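Local coordinates for acetyl-CoA C-acetyltransferase (Syntrophomonas wolfei subsp. wolfei, PDB 7N7Z), which probably catalyses the thiolase reaction, transferring an acetyl group to acetyl-CoA to form acetoacetyl-CoA and release free CoA, at residues B[19-24]-B[121-126]; B[166-171]-B[289-294]. All blocks are in the same frame, centred on the assembly; numbering follows the deposited sequence.

Interaction 1: B[19-24]-B[121-126]; sequences GRYLGG and SMSNIP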
ATOM      1  N   GLY B  19     -14.569  11.183 -21.352  1.00 31.70           N
ATOM      2  CA  GLY B  19     -15.323  10.890 -20.156  1.00 31.38           C
ATOM      3  C   GLY B  19     -14.855  11.682 -18.948  1.00 34.58           C
ATOM      4  O   GLY B  19     -13.727  12.165 -18.890  1.00 30.71           O
ATOM      5  N   ARG B  20     -15.754  11.806 -17.975  1.00 34.59           N
ATOM      6  CA  ARG B  20     -15.434  12.503 -16.740  1.00 36.54           C
ATOM      7  C   ARG B  20     -14.500  11.665 -15.877  1.00 31.27           C
ATOM      8  O   ARG B  20     -14.534  10.432 -15.901  1.00 33.81           O
ATOM      9  CB  ARG B  20     -16.708  12.809 -15.953  1.00 38.13           C
ATOM     10  CG  ARG B  20     -17.340  14.153 -16.258  1.00 42.64           C
ATOM     11  CD  ARG B  20     -18.629  14.331 -15.463  1.00 43.33           C
ATOM     12  NE  ARG B  20     -19.388  15.502 -15.887  1.00 51.92           N
ATOM     13  CZ  ARG B  20     -19.566  16.599 -15.161  1.00 55.96           C
ATOM     14  NH1 ARG B  20     -19.028  16.734 -13.959  1.00 54.33           N
ATOM     15  NH2 ARG B  20     -20.307  17.587 -15.654  1.00 52.78           N
ATOM     16  N   TYR B  21     -13.660  12.351 -15.105  1.00 34.06           N
ATOM     17  CA  TYR B  21     -12.848  11.687 -14.096  1.00 35.39           C
ATOM     18  C   TYR B  21     -13.733  10.836 -13.202  1.00 33.63           C
ATOM     19  O   TYR B  21     -14.617  11.353 -12.514  1.00 33.43           O
ATOM     20  CB  TYR B  21     -12.095  12.727 -13.265  1.00 36.27           C
ATOM     21  CG  TYR B  21     -11.205  12.149 -12.186  1.00 36.14           C
ATOM     22  CD1 TYR B  21     -10.256  11.181 -12.483  1.00 35.14           C
ATOM     23  CD2 TYR B  21     -11.307  12.584 -10.871  1.00 37.34           C
ATOM     24  CE1 TYR B  21      -9.440  10.658 -11.504  1.00 35.62           C
ATOM     25  CE2 TYR B  21     -10.493  12.066  -9.883  1.00 36.24           C
ATOM     26  CZ  TYR B  21      -9.561  11.105 -10.204  1.00 36.84           C
ATOM     27  OH  TYR B  21      -8.749  10.588  -9.220  1.00 38.43           O
ATOM     28  N   LEU B  22     -13.503   9.524 -13.224  1.00 33.26           N
ATOM     29  CA  LEU B  22     -14.317   8.582 -12.460  1.00 34.86           C
ATOM     30  C   LEU B  22     -15.767   8.603 -12.932  1.00 34.60           C
ATOM     31  O   LEU B  22     -16.695   8.434 -12.136  1.00 32.49           O
ATOM     32  CB  LEU B  22     -14.233   8.879 -10.959  1.00 32.58           C
ATOM     33  CG  LEU B  22     -12.812   9.109 -10.431  1.00 37.54           C
ATOM     34  CD1 LEU B  22     -12.827   9.656  -9.013  1.00 35.39           C
ATOM     35  CD2 LEU B  22     -12.006   7.817 -10.502  1.00 34.04           C
ATOM     36  N   GLY B  23     -15.970   8.807 -14.234  1.00 34.55           N
ATOM     37  CA  GLY B  23     -17.302   8.946 -14.786  1.00 33.16           C
ATOM     38  C   GLY B  23     -17.717   7.803 -15.689  1.00 34.36           C
ATOM     39  O   GLY B  23     -17.590   6.631 -15.323  1.00 34.34           O
ATOM     40  N   GLY B  24     -18.207   8.141 -16.884  1.00 34.47           N
ATOM     41  CA  GLY B  24     -18.801   7.134 -17.747  1.00 32.77           C
ATOM     42  C   GLY B  24     -17.832   6.055 -18.189  1.00 33.79           C
ATOM     43  O   GLY B  24     -18.231   4.904 -18.387  1.00 32.95           O
ATOM     44  N   SER B 121      -6.389   7.098 -19.498  1.00 29.42           N
ATOM     45  CA  SER B 121      -7.496   6.731 -18.621  1.00 28.94           C
ATOM     46  C   SER B 121      -7.110   7.190 -17.218  1.00 30.09           C
ATOM     47  O   SER B 121      -6.646   6.407 -16.387  1.00 30.31           O
ATOM     48  CB  SER B 121      -7.779   5.231 -18.679  1.00 29.25           C
ATOM     49  OG  SER B 121      -8.668   4.842 -17.645  1.00 32.67           O
ATOM     50  N   MET B 122      -7.293   8.489 -16.963  1.00 29.63           N
ATOM     51  CA  MET B 122      -6.866   9.061 -15.692  1.00 33.71           C
ATOM     52  C   MET B 122      -7.699   8.546 -14.527  1.00 30.44           C
ATOM     53  O   MET B 122      -7.235   8.593 -13.383  1.00 30.12           O
ATOM     54  CB  MET B 122      -6.922  10.594 -15.745  1.00 35.99           C
ATOM     55  CG  MET B 122      -6.565  11.193 -17.105  1.00 33.79           C
ATOM     56  SD  MET B 122      -6.700  12.991 -17.197  1.00 40.07           S
ATOM     57  CE  MET B 122      -5.495  13.509 -15.980  1.00 37.82           C
ATOM     58  N   SER B 123      -8.905   8.044 -14.794  1.00 28.73           N
ATOM     59  CA  SER B 123      -9.708   7.431 -13.746  1.00 30.91           C
ATOM     60  C   SER B 123      -9.079   6.150 -13.213  1.00 30.17           C
ATOM     61  O   SER B 123      -9.386   5.748 -12.085  1.00 30.69           O
ATOM     62  CB  SER B 123     -11.112   7.127 -14.270  1.00 31.69           C
ATOM     63  OG  SER B 123     -11.727   8.289 -14.800  1.00 31.20           O
ATOM     64  N   ASN B 124      -8.211   5.502 -13.994  1.00 32.68           N
ATOM     65  CA  ASN B 124      -7.619   4.224 -13.616  1.00 30.62           C
ATOM     66  C   ASN B 124      -6.105   4.310 -13.444  1.00 29.27           C
ATOM     67  O   ASN B 124      -5.416   3.288 -13.525  1.00 28.87           O
ATOM     68  CB  ASN B 124      -7.971   3.152 -14.651  1.00 28.01           C
ATOM     69  CG  ASN B 124      -9.415   2.700 -14.550  1.00 30.97           C
ATOM     70  OD1 ASN B 124      -9.791   1.988 -13.617  1.00 29.67           O
ATOM     71  ND2 ASN B 124     -10.233   3.112 -15.512  1.00 27.46           N
ATOM     72  N   ILE B 125      -5.572   5.502 -13.209  1.00 28.49           N
ATOM     73  CA  ILE B 125      -4.152   5.613 -12.854  1.00 30.37           C
ATOM     74  C   ILE B 125      -3.956   5.057 -11.447  1.00 25.52           C
ATOM     75  O   ILE B 125      -4.688   5.450 -10.522  1.00 27.91           O
ATOM     76  CB  ILE B 125      -3.691   7.070 -12.944  1.00 28.66           C
ATOM     77  CG1 ILE B 125      -3.719   7.548 -14.399  1.00 28.81           C
ATOM     78  CG2 ILE B 125      -2.286   7.221 -12.378  1.00 31.44           C
ATOM     79  CD1 ILE B 125      -3.567   9.050 -14.556  1.00 31.32           C
ATOM     80  N   PRO B 126      -3.013   4.143 -11.230  1.00 28.45           N
ATOM     81  CA  PRO B 126      -2.849   3.563  -9.894  1.00 26.75           C
ATOM     82  C   PRO B 126      -2.177   4.537  -8.938  1.00 27.74           C
ATOM     83  O   PRO B 126      -1.758   5.640  -9.300  1.00 28.02           O
ATOM     84  CB  PRO B 126      -1.974   2.329 -10.142  1.00 27.52           C
ATOM     85  CG  PRO B 126      -1.213   2.649 -11.387  1.00 30.13           C
ATOM     86  CD  PRO B 126      -2.089   3.546 -12.214  1.00 25.58           C
TER
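Met122 meets Tyr21 through its backbone: its O lies 3.6 Å from Tyr21 CE1, at the ring edge and in the ring plane. The ring reaches this spot because Tyr21 CG is anti to the backbone N (chi1 -180°), which carries CE1 past the neighbouring Ser123 CA at 3.9 Å. One face of the same ring is covered from within its own segment by Leu22 CG, which sits over the ring centre.

Ser123 carries the polar half of the contact. Its OG receives the N-H of Leu22 in a short, nearly straight hydrogen bond (Leu22 N to Ser123 OG 2.7 Å, 167° at the hydrogen). That N-H belongs to the central peptide of a type II turn from Arg20 to Gly23, so the serine grips the turn by its middle peptide. A second hydrogen bond, to Asp255 OD2, fixes the rotation of the hydroxyl. Leu22 CD2 completes the contact by resting 3.7 Å from Ser123 O and 3.9 Å from Ser123 CB.

Asn124 secures the bend of the 121-126 segment itself. Its ND2 donates to Ser121 OG at 3.2 Å, with the acceptor in the amide plane, and also binds Ala26 O, tying this loop to the chain just beyond the turn. The carbonyl O of Ile125 accepts a hydrogen bond from Arg133 NE of the second subunit. Tyr21 OH is hydrogen-bonded to Arg137 O of the third subunit and to Arg133 NH1 of the second.

The arrangement joins the ends of strands 8-20 and 113-121, which flank strand 254-264 in the central sheet. Segment 121-126 leads from strand 113-121 into the hairpin of strands 127-129 and 141-145, consistent with the tetramerisation loop of tetrameric thiolases.

Interaction 2: B[166-171]-B[289-294]; sequences ENIAEK and AKVMGL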
ATOM      1  N   GLU B 166      -1.253  30.202 -12.790  1.00 45.22           N
ATOM      2  CA  GLU B 166      -1.271  31.381 -11.932  1.00 45.15           C
ATOM      3  C   GLU B 166      -0.085  32.289 -12.234  1.00 47.50           C
ATOM      4  O   GLU B 166      -0.197  33.518 -12.161  1.00 45.22           O
ATOM      5  CB  GLU B 166      -1.261  30.965 -10.460  1.00 44.39           C
ATOM      6  CG  GLU B 166      -2.575  30.387  -9.943  1.00 47.10           C
ATOM      7  CD  GLU B 166      -3.745  31.350 -10.053  1.00 50.93           C
ATOM      8  OE1 GLU B 166      -3.540  32.501 -10.492  1.00 51.77           O
ATOM      9  OE2 GLU B 166      -4.875  30.952  -9.695  1.00 46.63           O
ATOM     10  N   ASN B 167       1.064  31.701 -12.577  1.00 44.92           N
ATOM     11  CA  ASN B 167       2.221  32.508 -12.948  1.00 47.41           C
ATOM     12  C   ASN B 167       1.941  33.314 -14.210  1.00 46.62           C
ATOM     13  O   ASN B 167       2.288  34.498 -14.291  1.00 45.89           O
ATOM     14  CB  ASN B 167       3.448  31.616 -13.147  1.00 46.40           C
ATOM     15  CG  ASN B 167       3.974  31.029 -11.846  1.00 47.72           C
ATOM     16  OD1 ASN B 167       4.348  29.856 -11.794  1.00 46.57           O
ATOM     17  ND2 ASN B 167       4.019  31.841 -10.795  1.00 50.69           N
ATOM     18  N   ILE B 168       1.309  32.690 -15.207  1.00 44.16           N
ATOM     19  CA  ILE B 168       0.983  33.406 -16.437  1.00 47.83           C
ATOM     20  C   ILE B 168       0.009  34.539 -16.145  1.00 46.40           C
ATOM     21  O   ILE B 168       0.153  35.653 -16.664  1.00 49.40           O
ATOM     22  CB  ILE B 168       0.426  32.432 -17.491  1.00 48.61           C
ATOM     23  CG1 ILE B 168       1.578  31.706 -18.193  1.00 47.81           C
ATOM     24  CG2 ILE B 168      -0.451  33.176 -18.499  1.00 46.95           C
ATOM     25  CD1 ILE B 168       1.134  30.637 -19.172  1.00 52.55           C
ATOM     26  N   ALA B 169      -1.003  34.274 -15.314  1.00 45.16           N
ATOM     27  CA  ALA B 169      -1.944  35.325 -14.945  1.00 51.36           C
ATOM     28  C   ALA B 169      -1.233  36.472 -14.240  1.00 52.93           C
ATOM     29  O   ALA B 169      -1.526  37.646 -14.496  1.00 52.88           O
ATOM     30  CB  ALA B 169      -3.049  34.753 -14.058  1.00 51.15           C
ATOM     31  N   GLU B 170      -0.289  36.151 -13.353  1.00 46.18           N
ATOM     32  CA  GLU B 170       0.447  37.192 -12.643  1.00 49.46           C
ATOM     33  C   GLU B 170       1.317  38.001 -13.598  1.00 50.42           C
ATOM     34  O   GLU B 170       1.270  39.236 -13.602  1.00 51.75           O
ATOM     35  CB  GLU B 170       1.303  36.565 -11.542  1.00 50.25           C
ATOM     36  CG  GLU B 170       0.521  36.119 -10.320  1.00 55.10           C
ATOM     37  CD  GLU B 170       1.407  35.930  -9.103  1.00 56.55           C
ATOM     38  OE1 GLU B 170       2.532  35.407  -9.261  1.00 55.20           O
ATOM     39  OE2 GLU B 170       0.982  36.308  -7.990  1.00 56.70           O
ATOM     40  N   LYS B 171       2.124  37.317 -14.413  1.00 51.24           N
ATOM     41  CA  LYS B 171       3.059  38.015 -15.293  1.00 51.66           C
ATOM     42  C   LYS B 171       2.331  38.995 -16.204  1.00 52.00           C
ATOM     43  O   LYS B 171       2.703  40.170 -16.292  1.00 53.69           O
ATOM     44  CB  LYS B 171       3.853  37.001 -16.118  1.00 54.48           C
ATOM     45  CG  LYS B 171       4.870  37.627 -17.062  1.00 57.14           C
ATOM     46  CD  LYS B 171       5.414  36.613 -18.055  1.00 59.95           C
ATOM     47  CE  LYS B 171       6.292  37.286 -19.099  1.00 62.57           C
ATOM     48  NZ  LYS B 171       6.716  36.345 -20.171  1.00 64.27           N
ATOM     49  N   ALA B 289       9.570  25.829 -17.527  1.00 43.31           N
ATOM     50  CA  ALA B 289       8.549  24.983 -16.916  1.00 43.79           C
ATOM     51  C   ALA B 289       7.562  25.799 -16.092  1.00 42.95           C
ATOM     52  O   ALA B 289       6.367  25.484 -16.050  1.00 44.66           O
ATOM     53  CB  ALA B 289       9.212  23.917 -16.042  1.00 45.40           C
ATOM     54  N   LYS B 290       8.041  26.855 -15.433  1.00 40.17           N
ATOM     55  CA  LYS B 290       7.185  27.651 -14.562  1.00 44.87           C
ATOM     56  C   LYS B 290       6.172  28.490 -15.332  1.00 42.43           C
ATOM     57  O   LYS B 290       5.269  29.061 -14.709  1.00 42.84           O
ATOM     58  CB  LYS B 290       8.051  28.549 -13.677  1.00 45.44           C
ATOM     59  CG  LYS B 290       9.090  27.778 -12.870  1.00 47.24           C
ATOM     60  CD  LYS B 290       9.626  28.593 -11.702  1.00 52.00           C
ATOM     61  CE  LYS B 290       8.842  28.329 -10.423  1.00 55.51           C
ATOM     62  NZ  LYS B 290       7.543  29.060 -10.398  1.00 56.42           N
ATOM     63  N   VAL B 291       6.294  28.581 -16.655  1.00 41.40           N
ATOM     64  CA  VAL B 291       5.297  29.250 -17.484  1.00 43.41           C
ATOM     65  C   VAL B 291       5.050  28.388 -18.715  1.00 42.37           C
ATOM     66  O   VAL B 291       4.945  28.897 -19.837  1.00 40.40           O
ATOM     67  CB  VAL B 291       5.743  30.671 -17.874  1.00 43.10           C
ATOM     68  CG1 VAL B 291       5.662  31.598 -16.669  1.00 42.40           C
ATOM     69  CG2 VAL B 291       7.150  30.654 -18.452  1.00 44.35           C
ATOM     70  N   MET B 292       4.954  27.072 -18.503  1.00 41.19           N
ATOM     71  CA  MET B 292       4.777  26.139 -19.610  1.00 40.23           C
ATOM     72  C   MET B 292       3.596  26.514 -20.494  1.00 43.90           C
ATOM     73  O   MET B 292       3.576  26.171 -21.682  1.00 39.44           O
ATOM     74  CB  MET B 292       4.594  24.715 -19.072  1.00 40.95           C
ATOM     75  CG  MET B 292       3.599  24.576 -17.918  1.00 43.31           C
ATOM     76  SD  MET B 292       1.875  24.762 -18.417  1.00 57.60           S
ATOM     77  CE  MET B 292       1.641  23.269 -19.374  1.00 45.92           C
ATOM     78  N   GLY B 293       2.609  27.219 -19.940  1.00 43.10           N
ATOM     79  CA  GLY B 293       1.404  27.511 -20.697  1.00 42.51           C
ATOM     80  C   GLY B 293       1.657  28.293 -21.970  1.00 41.59           C
ATOM     81  O   GLY B 293       0.870  28.211 -22.917  1.00 42.60           O
ATOM     82  N   LEU B 294       2.746  29.054 -22.017  1.00 39.63           N
ATOM     83  CA  LEU B 294       3.037  29.902 -23.167  1.00 45.55           C
ATOM     84  C   LEU B 294       3.704  29.153 -24.314  1.00 42.68           C
ATOM     85  O   LEU B 294       4.050  29.782 -25.320  1.00 42.81           O
ATOM     86  CB  LEU B 294       3.925  31.072 -22.739  1.00 48.03           C
ATOM     87  CG  LEU B 294       3.428  31.872 -21.532  1.00 51.75           C
ATOM     88  CD1 LEU B 294       4.493  32.847 -21.057  1.00 53.44           C
ATOM     89  CD2 LEU B 294       2.137  32.603 -21.871  1.00 51.06           C
TER
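Ile168 and Leu294 reach toward each other tip to tip, Ile168 CD1 lying 3.5 Å from Leu294 CD2, closer than carbons usually pack. In the isoleucine CD1 is anti to CA about the CB-CG1 bond (chi2 175°), and this stretch drives its terminal methyl into the 3-10 turn, 3.5 Å from Gly293 CA. A side chain on Gly293 would collide with that methyl. Leu294 has CG anti to its carbonyl carbon (chi1 -51°), which brings Leu294 CG up to the end of Ile168, 3.5 Å from Ile168 CD1, while Val291 CB flanks Ile168 CG1 at 4.3 Å. An alanine at Ile168 would probably open a gap between Gly293, Val291 and Leu294 and free the leucine tip to turn.

The pairing sets helix 161-172, from the N-terminal thiolase family region, against the loop between strand 277-285 and helix 296-307 of the C-terminal region. Met292 of this loop packs on Cys388, a predicted proton acceptor of the thiolase active site.

Toward the surface, Asn167 CB lies against the backbone of the turn, 3.5 Å from Lys290 O, with Val291 CG1 beside it. The Lys290 side chain is bent at both chi3 and chi4, so that it doubles back and crosses Asn167 at a slant. Lys171 behaves differently: its chain is extended throughout, and it runs out to place NZ 4.2 Å from Leu294 CD1.

Overall arrangement
The two contacts are in series along the chain, interaction 1 closing before interaction 2 opens, and their centres lie about 27 Å apart, with about 13 Å between nearest atoms. They share no helix or strand, yet both are connected to the same mixed sheet: interaction 1 begins at the ends of strands 8-20 and 113-121, and the loop of interaction 2 follows strand 277-285, beside 8-20. Interaction 1 stays within the N-terminal family region and faces two other subunits, whereas interaction 2 bridges the N- and C-terminal regions inside one subunit. Each comes near a predicted catalytic residue: the Met122 side chain about 6 Å from that of His358, Gly293 about 4 Å from that of Cys388.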